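Local structure of leucine-rich repeat protein (Bacteroides thetaiotaomicron, 4ECN) at residues Y557-E562 with H582-H587; P564-L569 with L588-T593; G576-V581 with T598-D603; I607-E612 with L631-N636. The protein is of unknown function but, as an extracellular leucine-rich repeat protein, probably binds other proteins. All coordinates share one frame; numbering follows the deposited sequence.

Contact 1 of 4, residues Y557-E562 with H582-H587; sequences YNNLEE and HNKVRH
Tyr557 and His582 share one torsion, CG anti to the carbonyl carbon and beside the backbone N (chi1 -62° and -66°), and their side chains run alongside each other in the same sense. The ring planes differ by 9° but are offset, with little overlap: Tyr557 CE1 lies over a His582 face towards its rim, 3.5 Å from His582 ND1, while His582 CB makes a CH-pi contact over the tyrosine face. An alanine in place of Tyr557 would probably strip that imidazole face of its aromatic cover, leaving His582 to its stack on Tyr604. Next along, Asn583 OD1 accepts from Leu560 N (3.1 Å) on an in-plane lone pair, and its ND2 serves the carbonyls of Val581 and Met555. Leu560 O takes Lys584 N at 2.9 Å, and Glu561 O takes Arg586 N at 2.8 Å. At the far end the guanidinium joins two acids: Arg586 NH2 meets the anti lone pair of Glu561 OE1 (2.9 Å), and NH1 meets Glu562 OE2 (2.8 Å) from above the carboxylate plane. Glu562 OE1 also pairs with Lys534. A buried asparagine thus satisfies backbone groups of adjoining coils, as in leucine-rich repeats generally, while the salt-bridge network probably balances the two acidic charges.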
# COMPACT_ATOMS: atom_id res chain seq x y z
N TYR A 557 -14.50 -0.15 7.87
CA TYR A 557 -13.77 -0.44 9.11
C TYR A 557 -13.75 0.75 10.04
O TYR A 557 -12.74 1.04 10.67
CB TYR A 557 -12.34 -0.89 8.82
CG TYR A 557 -12.27 -2.16 8.02
CD1 TYR A 557 -12.23 -3.40 8.65
CD2 TYR A 557 -12.23 -2.13 6.62
CE1 TYR A 557 -12.16 -4.58 7.91
CE2 TYR A 557 -12.16 -3.31 5.88
CZ TYR A 557 -12.13 -4.53 6.53
OH TYR A 557 -12.02 -5.70 5.83
N ASN A 558 -14.91 1.43 10.15
CA ASN A 558 -15.12 2.60 10.98
C ASN A 558 -16.21 2.32 12.00
O ASN A 558 -16.47 1.16 12.28
CB ASN A 558 -15.43 3.80 10.13
CG ASN A 558 -14.21 4.44 9.58
OD1 ASN A 558 -13.22 4.64 10.29
ND2 ASN A 558 -14.26 4.83 8.32
N ASN A 559 -16.79 3.37 12.62
CA ASN A 559 -17.72 3.21 13.74
C ASN A 559 -19.12 3.76 13.48
O ASN A 559 -19.90 3.86 14.45
CB ASN A 559 -17.14 3.94 14.97
CG ASN A 559 -15.88 3.34 15.53
OD1 ASN A 559 -15.66 2.11 15.48
ND2 ASN A 559 -15.05 4.18 16.12
N LEU A 560 -19.47 4.06 12.22
CA LEU A 560 -20.79 4.61 11.92
C LEU A 560 -21.94 3.68 12.42
O LEU A 560 -21.92 2.48 12.15
CB LEU A 560 -20.96 4.85 10.42
CG LEU A 560 -22.06 5.84 10.09
CD1 LEU A 560 -21.66 7.24 10.47
CD2 LEU A 560 -22.46 5.73 8.65
N GLU A 561 -22.92 4.25 13.14
CA GLU A 561 -24.08 3.49 13.60
C GLU A 561 -25.35 3.91 12.81
O GLU A 561 -26.24 3.08 12.57
CB GLU A 561 -24.29 3.66 15.12
CG GLU A 561 -23.22 2.99 15.97
CD GLU A 561 -23.26 3.19 17.48
OE1 GLU A 561 -24.32 3.57 18.03
OE2 GLU A 561 -22.22 2.93 18.12
N GLU A 562 -25.40 5.19 12.36
CA GLU A 562 -26.50 5.80 11.61
C GLU A 562 -26.01 6.58 10.37
O GLU A 562 -25.07 7.36 10.48
CB GLU A 562 -27.29 6.79 12.51
CG GLU A 562 -28.00 6.20 13.71
CD GLU A 562 -28.47 7.20 14.76
OE1 GLU A 562 -29.03 8.25 14.39
OE2 GLU A 562 -28.31 6.89 15.96
N HIS A 582 -17.82 -3.20 7.68
CA HIS A 582 -17.31 -3.28 9.04
C HIS A 582 -17.47 -1.95 9.80
O HIS A 582 -16.53 -1.43 10.42
CB HIS A 582 -15.85 -3.73 9.04
CG HIS A 582 -15.71 -5.13 8.55
ND1 HIS A 582 -15.47 -5.39 7.21
CD2 HIS A 582 -15.83 -6.30 9.21
CE1 HIS A 582 -15.42 -6.71 7.11
NE2 HIS A 582 -15.65 -7.30 8.28
N ASN A 583 -18.70 -1.46 9.79
CA ASN A 583 -19.10 -0.35 10.63
C ASN A 583 -20.01 -0.99 11.65
O ASN A 583 -19.85 -2.19 11.91
CB ASN A 583 -19.70 0.80 9.84
CG ASN A 583 -18.67 1.69 9.17
OD1 ASN A 583 -18.47 2.83 9.58
ND2 ASN A 583 -18.00 1.22 8.13
N LYS A 584 -20.94 -0.24 12.21
CA LYS A 584 -21.91 -0.77 13.18
C LYS A 584 -23.29 -0.22 12.77
O LYS A 584 -24.16 0.03 13.62
CB LYS A 584 -21.52 -0.41 14.65
CG LYS A 584 -20.32 -1.20 15.25
CD LYS A 584 -18.94 -0.61 14.92
CE LYS A 584 -17.77 -1.44 15.42
NZ LYS A 584 -16.46 -0.91 14.94
N VAL A 585 -23.48 -0.05 11.43
CA VAL A 585 -24.65 0.60 10.83
C VAL A 585 -25.91 -0.19 11.17
O VAL A 585 -26.06 -1.35 10.78
CB VAL A 585 -24.52 0.82 9.30
CG1 VAL A 585 -25.78 1.46 8.72
CG2 VAL A 585 -23.31 1.70 8.98
N ARG A 586 -26.82 0.47 11.92
CA ARG A 586 -28.12 -0.09 12.32
C ARG A 586 -29.27 0.66 11.61
O ARG A 586 -30.40 0.18 11.64
CB ARG A 586 -28.32 -0.04 13.87
CG ARG A 586 -28.33 1.37 14.49
CD ARG A 586 -28.71 1.41 15.97
NE ARG A 586 -27.80 2.27 16.73
CZ ARG A 586 -27.96 3.58 16.88
NH1 ARG A 586 -29.02 4.19 16.38
NH2 ARG A 586 -27.06 4.28 17.56
N HIS A 587 -28.98 1.83 10.99
CA HIS A 587 -29.99 2.65 10.33
C HIS A 587 -29.49 3.33 9.03
O HIS A 587 -28.60 4.19 9.08
CB HIS A 587 -30.50 3.73 11.30
CG HIS A 587 -31.53 4.65 10.70
ND1 HIS A 587 -32.84 4.23 10.50
CD2 HIS A 587 -31.39 5.91 10.24
CE1 HIS A 587 -33.46 5.25 9.93
NE2 HIS A 587 -32.63 6.29 9.75

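Contact 2 of 4, residues P564-L569 with L588-T593; sequences PASASL and LEAFGT
Ser566 opens the short helix 566-569, which in this leucine-rich repeat fold lies between strands 552-554 and 577-579, and packs on Glu589 and Ala590 of the loop after strand 577-579. Its OG is anti to the backbone N (chi1 177°), which turns it to the neighbouring backbone: Ser566 OG lies 2.8 Å from Ala590 O, above the carbonyl plane, and also bonds to Gln570 NE2. Glu589 answers with a chain bent at chi2 (-91°), and its OE1 accepts from Ser566 N at 2.9 Å, met on the anti side and somewhat out of the carboxylate plane. The other oxygen, OE2, is taken by His587 NE2, so both ends of the carboxylate are engaged. Lying at the N-terminal end of a helix, this negative charge would probably interact favourably with the helix dipole. Glu589 CB lies beside Pro564 O. Beyond the polar pair, Leu569 CB touches Phe591 CD1 at 3.8 Å, and Leu569 CD1 lies over a face of that ring. Phe591 is also packed edge-to-face with Phe614 and rests on Trp537 of helix 530-542. The leucine and glutamate side chains cross at about a right angle, with Leu569 CD1 3.9 Å from Glu589 CB.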
# COMPACT_ATOMS: atom_id res chain seq x y z
N PRO A 564 -26.25 9.68 7.66
CA PRO A 564 -26.78 11.05 7.74
C PRO A 564 -28.18 11.18 7.16
O PRO A 564 -28.60 10.33 6.38
CB PRO A 564 -25.78 11.84 6.87
CG PRO A 564 -24.52 11.06 6.89
CD PRO A 564 -24.98 9.63 6.91
N ALA A 565 -28.91 12.26 7.51
CA ALA A 565 -30.24 12.59 7.02
C ALA A 565 -30.30 12.47 5.50
O ALA A 565 -29.38 12.92 4.81
CB ALA A 565 -30.60 14.00 7.44
N SER A 566 -31.37 11.83 4.98
CA SER A 566 -31.56 11.60 3.54
C SER A 566 -31.38 12.89 2.72
O SER A 566 -30.66 12.87 1.72
CB SER A 566 -32.93 11.01 3.28
OG SER A 566 -33.13 10.87 1.88
N ALA A 567 -31.98 14.01 3.16
CA ALA A 567 -31.93 15.29 2.46
C ALA A 567 -30.49 15.76 2.19
O ALA A 567 -30.27 16.56 1.27
CB ALA A 567 -32.66 16.35 3.27
N SER A 568 -29.51 15.24 2.96
CA SER A 568 -28.11 15.61 2.83
C SER A 568 -27.42 14.64 1.90
O SER A 568 -26.71 15.07 0.99
CB SER A 568 -27.43 15.64 4.19
OG SER A 568 -28.01 16.65 5.01
N LEU A 569 -27.70 13.33 2.06
CA LEU A 569 -27.17 12.25 1.23
C LEU A 569 -27.62 12.40 -0.23
O LEU A 569 -26.89 11.99 -1.14
CB LEU A 569 -27.60 10.89 1.79
CG LEU A 569 -27.04 10.49 3.16
CD1 LEU A 569 -27.43 9.07 3.51
CD2 LEU A 569 -25.51 10.60 3.21
N LEU A 588 -30.14 3.00 7.89
CA LEU A 588 -29.87 3.59 6.57
C LEU A 588 -30.82 4.73 6.22
O LEU A 588 -32.00 4.72 6.60
CB LEU A 588 -29.99 2.54 5.45
CG LEU A 588 -29.01 1.38 5.42
CD1 LEU A 588 -29.35 0.46 4.29
CD2 LEU A 588 -27.61 1.85 5.25
N GLU A 589 -30.33 5.68 5.43
CA GLU A 589 -31.12 6.78 4.87
C GLU A 589 -30.94 6.71 3.38
O GLU A 589 -29.88 6.31 2.92
CB GLU A 589 -30.72 8.13 5.47
CG GLU A 589 -31.13 8.31 6.92
CD GLU A 589 -32.49 8.93 7.16
OE1 GLU A 589 -32.87 9.86 6.42
OE2 GLU A 589 -33.14 8.56 8.17
N ALA A 590 -31.95 7.05 2.61
CA ALA A 590 -31.84 6.93 1.16
C ALA A 590 -31.06 8.09 0.53
O ALA A 590 -31.05 9.20 1.07
CB ALA A 590 -33.22 6.85 0.55
N PHE A 591 -30.41 7.81 -0.62
CA PHE A 591 -29.74 8.75 -1.52
C PHE A 591 -30.74 9.25 -2.57
O PHE A 591 -30.64 10.37 -3.08
CB PHE A 591 -28.54 8.10 -2.22
CG PHE A 591 -27.36 7.82 -1.34
CD1 PHE A 591 -26.40 8.79 -1.10
CD2 PHE A 591 -27.18 6.56 -0.78
CE1 PHE A 591 -25.30 8.53 -0.27
CE2 PHE A 591 -26.08 6.30 0.03
CZ PHE A 591 -25.15 7.28 0.29
N GLY A 592 -31.67 8.36 -2.90
CA GLY A 592 -32.67 8.59 -3.92
C GLY A 592 -32.24 7.90 -5.19
O GLY A 592 -31.06 7.57 -5.35
N THR A 593 -33.19 7.72 -6.11
CA THR A 593 -33.01 7.03 -7.39
C THR A 593 -32.22 7.88 -8.42
O THR A 593 -31.89 7.38 -9.49
CB THR A 593 -34.39 6.69 -7.94
OG1 THR A 593 -35.18 7.89 -8.01
CG2 THR A 593 -35.10 5.64 -7.07

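Contact 3 of 4, residues G576-V581 with T598-D603; sequences GLLDCV and TDLKLD
Gly576 O is gripped by two backbone amides of the next strand, Thr598 N at 2.8 Å and Asp599 N at 3.1 Å; the first lies on an in-plane lone pair, the second nearly along the C=O axis. Bonding then alternates between the strands: Leu578 N gives to Asp599 O (3.1 Å), Lys601 N to Leu578 O (2.9 Å), and Cys580 N to Lys601 O (2.9 Å) with an almost straight N-H...O angle of 177°. Strands 577-579 and 599-601 run 10° from parallel, with axes 4.8 Å apart. On one face Leu578 and Leu600 extend abreast, and Leu578 CD2 meets Leu600 CD1 at 3.8 Å. The other face carries Leu577, whose CG packs on Asp599 CB, together with Asp579 and Lys601. The polar ends there have partners beyond the strands: Asp599 OD1 forms a salt bridge with Lys388 of helix 386-391, and Lys601 NZ one with Asp393. Asp579 OD1 accepts from Val581 N at 3.2 Å in an Asx turn, fixing the bend where the strand ends. Parallel neighbours in register, with leucines recurring at one position, as Leu578 and Leu600 do here, are typical of the leucine-rich repeat sheet.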
# COMPACT_ATOMS: atom_id res chain seq x y z
N GLY A 576 -20.82 7.34 -7.00
CA GLY A 576 -20.75 6.12 -7.80
C GLY A 576 -20.20 4.91 -7.07
O GLY A 576 -20.44 3.78 -7.50
N LEU A 577 -19.47 5.12 -5.96
CA LEU A 577 -18.92 4.02 -5.13
C LEU A 577 -19.12 4.33 -3.68
O LEU A 577 -18.76 5.42 -3.24
CB LEU A 577 -17.43 3.74 -5.42
CG LEU A 577 -16.77 2.59 -4.65
CD1 LEU A 577 -15.66 1.98 -5.45
CD2 LEU A 577 -16.26 3.03 -3.27
N LEU A 578 -19.62 3.36 -2.92
CA LEU A 578 -19.81 3.52 -1.49
C LEU A 578 -19.45 2.23 -0.78
O LEU A 578 -20.04 1.19 -1.08
CB LEU A 578 -21.24 3.95 -1.16
CG LEU A 578 -21.55 4.10 0.30
CD1 LEU A 578 -20.87 5.33 0.88
CD2 LEU A 578 -23.03 4.19 0.51
N ASP A 579 -18.48 2.31 0.15
CA ASP A 579 -17.96 1.24 1.00
C ASP A 579 -18.24 1.60 2.45
O ASP A 579 -17.66 2.55 2.96
CB ASP A 579 -16.45 1.03 0.75
CG ASP A 579 -15.67 0.43 1.92
OD1 ASP A 579 -16.13 -0.55 2.49
OD2 ASP A 579 -14.58 0.95 2.23
N CYS A 580 -19.09 0.82 3.13
CA CYS A 580 -19.43 0.96 4.54
C CYS A 580 -19.26 -0.35 5.25
O CYS A 580 -19.95 -0.62 6.24
CB CYS A 580 -20.85 1.48 4.71
SG CYS A 580 -20.98 3.26 4.55
N VAL A 581 -18.35 -1.17 4.77
CA VAL A 581 -18.14 -2.46 5.39
C VAL A 581 -17.54 -2.25 6.78
O VAL A 581 -16.88 -1.24 7.03
CB VAL A 581 -17.27 -3.40 4.53
CG1 VAL A 581 -17.81 -3.45 3.11
CG2 VAL A 581 -15.81 -2.99 4.53
N THR A 598 -22.31 2.40 -9.08
CA THR A 598 -21.68 1.28 -9.80
C THR A 598 -21.26 0.25 -8.78
O THR A 598 -21.30 -0.96 -9.05
CB THR A 598 -20.49 1.73 -10.67
OG1 THR A 598 -20.84 2.86 -11.48
CG2 THR A 598 -19.97 0.62 -11.54
N ASP A 599 -20.87 0.74 -7.59
CA ASP A 599 -20.41 -0.13 -6.52
C ASP A 599 -21.04 0.25 -5.22
O ASP A 599 -21.10 1.42 -4.86
CB ASP A 599 -18.88 -0.09 -6.40
CG ASP A 599 -18.15 -0.94 -7.42
OD1 ASP A 599 -18.14 -2.19 -7.26
OD2 ASP A 599 -17.52 -0.36 -8.36
N LEU A 600 -21.51 -0.76 -4.50
CA LEU A 600 -22.12 -0.58 -3.18
C LEU A 600 -21.74 -1.78 -2.35
O LEU A 600 -22.01 -2.91 -2.76
CB LEU A 600 -23.64 -0.38 -3.28
CG LEU A 600 -24.43 -0.26 -1.99
CD1 LEU A 600 -24.04 0.98 -1.20
CD2 LEU A 600 -25.92 -0.32 -2.27
N LYS A 601 -21.03 -1.53 -1.25
CA LYS A 601 -20.55 -2.54 -0.31
C LYS A 601 -21.02 -2.18 1.09
O LYS A 601 -20.47 -1.26 1.71
CB LYS A 601 -19.02 -2.68 -0.38
CG LYS A 601 -18.42 -3.11 -1.74
CD LYS A 601 -18.73 -4.57 -2.14
CE LYS A 601 -18.07 -4.87 -3.46
NZ LYS A 601 -18.18 -6.31 -3.81
N LEU A 602 -22.09 -2.84 1.56
CA LEU A 602 -22.65 -2.57 2.89
C LEU A 602 -22.44 -3.76 3.84
O LEU A 602 -22.99 -3.77 4.93
CB LEU A 602 -24.16 -2.25 2.76
CG LEU A 602 -24.55 -0.94 2.03
CD1 LEU A 602 -26.01 -0.94 1.68
CD2 LEU A 602 -24.20 0.30 2.85
N ASP A 603 -21.56 -4.71 3.45
CA ASP A 603 -21.27 -5.93 4.21
C ASP A 603 -20.78 -5.66 5.62
O ASP A 603 -20.18 -4.63 5.89
CB ASP A 603 -20.23 -6.78 3.49
CG ASP A 603 -20.48 -6.93 2.01
OD1 ASP A 603 -20.10 -6.02 1.25
OD2 ASP A 603 -21.04 -7.98 1.61

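Contact 4 of 4, residues I607-E612 with L631-N636; sequences IEEIPE and LKYIPN
Leu631 and Ile610 interlock at the middle of this contact. The isoleucine is the principal bump: its CB points at the opposite segment, CG1 is anti to the carbonyl carbon (chi1 -62°), and the terminal CD1 enters the hollow between Leu631 and Pro635, 3.7 Å from Pro635 CG. In return, Leu631 CD2 fills the notch between two isoleucines, 3.9 Å from Ile607 CG2 and 3.8 Å from Ile610 CG1. Ile607 and Leu631 project in the same direction as neighbours, whereas Ile610 runs obliquely across both Leu631 and Pro635. An alanine at Ile610 would probably open a gap between Leu631 and Pro635, leaving Leu631 CD1 without its isoleucine partner and CD2 with Ile607 as its one remaining isoleucine neighbour. Phe626 and Phe651, touching Ile610 and Pro635 respectively, carry this packing further into the repeat interior.

Polar links are sparser. Lys632 N donates to Glu608 O at 3.0 Å with an N-H...O angle of 164°. Where the backbones part, a water joins them, accepting from Ile610 N (3.3 Å) and donating to Tyr633 O (2.9 Å). Glu608 OE1 and Lys632 NZ form a long salt bridge of 3.7 Å, and Asn636 ND2 gives Glu612 OE2 a weak bond; the asparagine amide is held chiefly by Asp669 O and Lys671 N. Between the two segments, cohesion therefore rests mainly on apolar fit and one direct backbone bond, while the charged groups at the exposed margin probably add only a modest attraction.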
# COMPACT_ATOMS: atom_id res chain seq x y z
N ILE A 607 -27.78 -3.93 9.57
CA ILE A 607 -28.90 -3.38 8.79
C ILE A 607 -30.00 -4.44 8.74
O ILE A 607 -29.71 -5.60 8.45
CB ILE A 607 -28.38 -2.95 7.39
CG1 ILE A 607 -27.29 -1.85 7.54
CG2 ILE A 607 -29.52 -2.49 6.48
CD1 ILE A 607 -26.18 -1.82 6.49
N GLU A 608 -31.24 -4.04 9.08
CA GLU A 608 -32.43 -4.91 9.12
C GLU A 608 -33.26 -4.78 7.86
O GLU A 608 -33.89 -5.76 7.43
CB GLU A 608 -33.32 -4.59 10.34
CG GLU A 608 -32.65 -4.68 11.71
CD GLU A 608 -33.56 -4.33 12.87
OE1 GLU A 608 -34.61 -4.99 13.03
OE2 GLU A 608 -33.20 -3.41 13.65
N GLU A 609 -33.31 -3.55 7.30
CA GLU A 609 -34.04 -3.20 6.08
C GLU A 609 -33.31 -2.13 5.28
O GLU A 609 -32.74 -1.20 5.86
CB GLU A 609 -35.48 -2.72 6.37
CG GLU A 609 -36.45 -3.85 6.68
CD GLU A 609 -37.91 -3.56 6.38
OE1 GLU A 609 -38.28 -3.55 5.18
OE2 GLU A 609 -38.70 -3.42 7.35
N ILE A 610 -33.36 -2.25 3.94
CA ILE A 610 -32.77 -1.28 3.00
C ILE A 610 -33.94 -0.46 2.39
O ILE A 610 -34.89 -1.07 1.92
CB ILE A 610 -31.90 -2.00 1.93
CG1 ILE A 610 -30.73 -2.73 2.60
CG2 ILE A 610 -31.40 -1.04 0.88
CD1 ILE A 610 -30.10 -3.77 1.79
N PRO A 611 -33.93 0.90 2.46
CA PRO A 611 -35.05 1.69 1.90
C PRO A 611 -35.31 1.41 0.41
O PRO A 611 -34.33 1.30 -0.35
CB PRO A 611 -34.60 3.14 2.09
CG PRO A 611 -33.58 3.08 3.17
CD PRO A 611 -32.88 1.78 3.01
N GLU A 612 -36.60 1.28 -0.02
CA GLU A 612 -37.02 0.93 -1.41
C GLU A 612 -36.47 1.98 -2.43
O GLU A 612 -36.36 1.68 -3.63
CB GLU A 612 -38.57 0.79 -1.51
CG GLU A 612 -39.07 -0.10 -2.66
CD GLU A 612 -40.37 -0.90 -2.47
OE1 GLU A 612 -40.65 -1.34 -1.33
OE2 GLU A 612 -41.03 -1.20 -3.49
N LEU A 631 -30.66 -8.40 7.70
CA LEU A 631 -31.71 -8.19 6.70
C LEU A 631 -32.80 -9.23 6.80
O LEU A 631 -32.50 -10.43 6.72
CB LEU A 631 -31.17 -8.16 5.26
CG LEU A 631 -30.30 -6.98 4.85
CD1 LEU A 631 -29.77 -7.18 3.44
CD2 LEU A 631 -31.06 -5.67 4.94
N LYS A 632 -34.06 -8.77 6.97
CA LYS A 632 -35.26 -9.60 7.05
C LYS A 632 -35.82 -9.95 5.65
O LYS A 632 -36.48 -10.98 5.50
CB LYS A 632 -36.36 -8.86 7.85
CG LYS A 632 -36.03 -8.50 9.29
CD LYS A 632 -37.13 -7.63 9.85
CE LYS A 632 -36.76 -6.92 11.13
NZ LYS A 632 -37.90 -6.14 11.67
N TYR A 633 -35.59 -9.07 4.65
CA TYR A 633 -36.13 -9.18 3.28
C TYR A 633 -35.13 -8.77 2.20
O TYR A 633 -34.25 -7.93 2.45
CB TYR A 633 -37.36 -8.25 3.10
CG TYR A 633 -38.43 -8.36 4.17
CD1 TYR A 633 -39.42 -9.34 4.09
CD2 TYR A 633 -38.48 -7.46 5.22
CE1 TYR A 633 -40.44 -9.42 5.04
CE2 TYR A 633 -39.47 -7.56 6.21
CZ TYR A 633 -40.45 -8.53 6.11
OH TYR A 633 -41.43 -8.61 7.06
N ILE A 634 -35.36 -9.30 0.96
CA ILE A 634 -34.62 -8.89 -0.23
C ILE A 634 -35.21 -7.52 -0.60
O ILE A 634 -36.43 -7.42 -0.77
CB ILE A 634 -34.65 -9.94 -1.39
CG1 ILE A 634 -34.00 -11.28 -0.97
CG2 ILE A 634 -33.97 -9.40 -2.67
CD1 ILE A 634 -34.67 -12.47 -1.60
N PRO A 635 -34.39 -6.42 -0.61
CA PRO A 635 -34.95 -5.10 -0.92
C PRO A 635 -35.35 -4.98 -2.41
O PRO A 635 -34.66 -5.51 -3.28
CB PRO A 635 -33.81 -4.14 -0.57
CG PRO A 635 -32.57 -4.95 -0.75
CD PRO A 635 -32.92 -6.36 -0.38
N ASN A 636 -36.49 -4.31 -2.69
CA ASN A 636 -37.00 -4.14 -4.06
C ASN A 636 -36.32 -2.90 -4.74
O ASN A 636 -37.00 -1.96 -5.18
CB ASN A 636 -38.52 -3.99 -4.05
CG ASN A 636 -39.15 -4.18 -5.41
OD1 ASN A 636 -38.57 -4.78 -6.32
ND2 ASN A 636 -40.37 -3.72 -5.55
O HOH W 1 -34.60 -5.10 2.91

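All four contacts join successive coils of the leucine-rich repeat domain, with centres 13 to 16 Å apart. Contacts 1, 2 and 3 interleave along the chain: contacts 1 and 2 link one pair of neighbouring coils, through loops that follow strands 552-554 and 577-579 and through helix 566-569, and contact 3 links the next pair by joining strands 577-579 and 596-601 of the sheet. Contact 4 opens after the other three have closed and sets loop on loop two coils beyond contact 1. Direct touches knit them together: Tyr557 N probably bonds to Val581 O, Phe591 packs on Leu578, and Leu588 on Ile607 and Ile610. Each coil thus stacks on the next, consistent with an elongated solenoid.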